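Local coordinates for protein dihydroneopterin triphosphate diphosphatase (Escherichia coli, PDB 2O1C) that probably hydrolyses dihydroneopterin triphosphate to the monophosphate and pyrophosphate for folate biosynthesis, and can also cleave nucleoside triphosphates, with a preference for dATP, at residues A[60-65]-A[112-117]. Numbering follows the deposited sequence.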
loop_
_atom_site.group_PDB
_atom_site.type_symbol
_atom_site.label_atom_id
_atom_site.label_comp_id
_atom_site.label_asym_id
_atom_site.label_seq_id
_atom_site.Cartn_x
_atom_site.Cartn_y
_atom_site.Cartn_z
ATOM N N GLU A 60 4.573 1.897 8.367
ATOM C CA GLU A 60 3.906 0.600 8.343
ATOM C C GLU A 60 4.828 -0.620 8.362
ATOM O O GLU A 60 4.477 -1.629 8.956
ATOM C CB GLU A 60 2.956 0.492 7.162
ATOM C CG GLU A 60 1.807 1.495 7.191
ATOM C CD GLU A 60 0.682 1.117 6.259
ATOM O OE1 GLU A 60 0.948 0.581 5.166
ATOM O OE2 GLU A 60 -0.484 1.349 6.624
ATOM N N VAL A 61 5.971 -0.545 7.678
ATOM C CA VAL A 61 6.861 -1.713 7.564
ATOM C C VAL A 61 8.311 -1.412 7.934
ATOM O O VAL A 61 9.205 -2.236 7.699
ATOM C CB VAL A 61 6.786 -2.402 6.162
ATOM C CG1 VAL A 61 5.380 -2.896 5.881
ATOM C CG2 VAL A 61 7.267 -1.471 5.045
ATOM N N THR A 62 8.529 -0.223 8.502
ATOM C CA THR A 62 9.825 0.161 9.064
ATOM C C THR A 62 10.968 0.020 8.048
ATOM O O THR A 62 12.071 -0.449 8.368
ATOM C CB THR A 62 10.128 -0.614 10.380
ATOM O OG1 THR A 62 8.903 -0.894 11.078
ATOM C CG2 THR A 62 11.049 0.196 11.297
ATOM N N ILE A 63 10.682 0.424 6.818
ATOM C CA ILE A 63 11.689 0.519 5.771
ATOM C C ILE A 63 11.850 1.979 5.401
ATOM O O ILE A 63 10.891 2.665 5.038
ATOM C CB ILE A 63 11.326 -0.327 4.536
ATOM C CG1 ILE A 63 11.365 -1.814 4.887
ATOM C CG2 ILE A 63 12.244 -0.009 3.347
ATOM C CD1 ILE A 63 10.629 -2.685 3.888
ATOM N N ASP A 64 13.079 2.457 5.529
ATOM C CA ASP A 64 13.391 3.836 5.249
ATOM C C ASP A 64 14.023 3.888 3.864
ATOM O O ASP A 64 15.192 3.542 3.696
ATOM C CB ASP A 64 14.339 4.359 6.332
ATOM C CG ASP A 64 14.507 5.856 6.292
ATOM O OD1 ASP A 64 14.543 6.428 5.182
ATOM O OD2 ASP A 64 14.612 6.460 7.378
ATOM N N VAL A 65 13.230 4.296 2.877
ATOM C CA VAL A 65 13.639 4.299 1.469
ATOM C C VAL A 65 14.844 5.217 1.237
ATOM O O VAL A 65 15.814 4.831 0.575
ATOM C CB VAL A 65 12.449 4.681 0.537
ATOM C CG1 VAL A 65 12.920 4.901 -0.903
ATOM C CG2 VAL A 65 11.369 3.601 0.573
ATOM N N GLN A 112 12.725 -10.327 6.787
ATOM C CA GLN A 112 11.768 -10.265 7.872
ATOM C C GLN A 112 11.294 -8.825 7.982
ATOM O O GLN A 112 12.069 -7.882 7.773
ATOM C CB GLN A 112 12.370 -10.759 9.181
ATOM C CG GLN A 112 12.329 -12.269 9.313
ATOM C CD GLN A 112 12.819 -12.740 10.656
ATOM O OE1 GLN A 112 12.029 -12.965 11.578
ATOM N NE2 GLN A 112 14.131 -12.876 10.785
ATOM N N ILE A 113 10.009 -8.666 8.274
ATOM C CA ILE A 113 9.379 -7.359 8.304
ATOM C C ILE A 113 8.904 -7.009 9.710
ATOM O O ILE A 113 8.197 -7.787 10.355
ATOM C CB ILE A 113 8.191 -7.287 7.285
ATOM C CG1 ILE A 113 8.701 -7.331 5.833
ATOM C CG2 ILE A 113 7.282 -6.077 7.537
ATOM C CD1 ILE A 113 9.556 -6.136 5.400
ATOM N N VAL A 114 9.310 -5.836 10.183
ATOM C CA VAL A 114 8.730 -5.284 11.394
ATOM C C VAL A 114 7.539 -4.389 11.041
ATOM O O VAL A 114 7.684 -3.251 10.594
ATOM C CB VAL A 114 9.771 -4.583 12.308
ATOM C CG1 VAL A 114 10.673 -5.616 12.963
ATOM C CG2 VAL A 114 10.604 -3.610 11.529
ATOM N N PHE A 115 6.355 -4.954 11.228
ATOM C CA PHE A 115 5.104 -4.287 10.910
ATOM C C PHE A 115 4.507 -3.703 12.181
ATOM O O PHE A 115 4.680 -4.246 13.277
ATOM C CB PHE A 115 4.129 -5.253 10.219
ATOM C CG PHE A 115 3.872 -6.519 10.991
ATOM C CD1 PHE A 115 4.740 -7.607 10.890
ATOM C CD2 PHE A 115 2.760 -6.625 11.819
ATOM C CE1 PHE A 115 4.502 -8.784 11.607
ATOM C CE2 PHE A 115 2.510 -7.801 12.538
ATOM C CZ PHE A 115 3.389 -8.883 12.432
ATOM N N THR A 116 3.810 -2.586 12.031
ATOM C CA THR A 116 3.367 -1.816 13.189
ATOM C C THR A 116 1.854 -1.680 13.255
ATOM O O THR A 116 1.280 -1.565 14.337
ATOM C CB THR A 116 3.999 -0.405 13.189
ATOM O OG1 THR A 116 3.578 0.310 12.020
ATOM C CG2 THR A 116 5.523 -0.499 13.200
ATOM N N GLU A 117 1.211 -1.704 12.095
ATOM C CA GLU A 117 -0.207 -1.383 11.998
ATOM C C GLU A 117 -1.032 -2.564 11.497
ATOM O O GLU A 117 -2.253 -2.587 11.664
ATOM C CB GLU A 117 -0.407 -0.154 11.098
ATOM C CG GLU A 117 0.370 1.094 11.561
ATOM C CD GLU A 117 0.199 2.304 10.647
ATOM O OE1 GLU A 117 -0.612 2.260 9.701
ATOM O OE2 GLU A 117 0.875 3.323 10.888
HETATM O O HOH W 1 1.976 -2.416 9.447
HETATM O O HOH W 2 11.007 -4.161 8.262
#
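Two hydrogen bonds grip the backbone oxygen of Glu60 where helix 49-61 runs out. Thr116 N reaches Glu60 O at 3.3 Å from above the carbonyl plane, and a water that donates to Glu60 O at 2.7 Å accepts from Glu117 N, while Phe115 CA adds a CH···O contact. One residue on, a second water joins Val61 O to Val114 N. Thr62, which leaves the helix with positive phi, gives its hydroxyl to the facing loop 112-117: Thr62 OG1 donates to Val114 O at 2.7 Å, tilted 29° from the carbonyl plane. Val114 CG2 lies between its own backbone N and carbonyl carbon (chi1 of CG1 -72°) and meets Thr62 CG2 at 3.8 Å beside that bond. Thr116 OG1 turns instead to Glu59 O, so that Thr116 holds the helix end through both its backbone N and its hydroxyl. Beside these polar links, Ile113 lays CG2 against Val61 CB and meets Ile63 CD1 with its own CD1 at 3.9 Å; Val61 also packs on Val39 and Leu27, and Ile113 on Leu25. At the other end Glu60 and Glu117 cross at about a right angle, their carboxylate planes 89° apart, with Glu60 OE2 only 3.2 Å from Glu117 OE1. These two acceptors are not bonded to each other, and their closeness is consistent with a shared magnesium ion. An alanine in place of Glu60 would remove the carboxylate beside Glu117 OE1, and would probably leave the metal site with one ligand fewer and Glu117 CD without the CG packed against it. Glu60, Glu117 and Glu56 probably bind the magnesium ion, as in related enzymes, and pyrophosphate is bound near Glu60; the arrangement is that of a Nudix hydrolase, in which the Nudix-box helix and a later loop converge on the catalytic metal site.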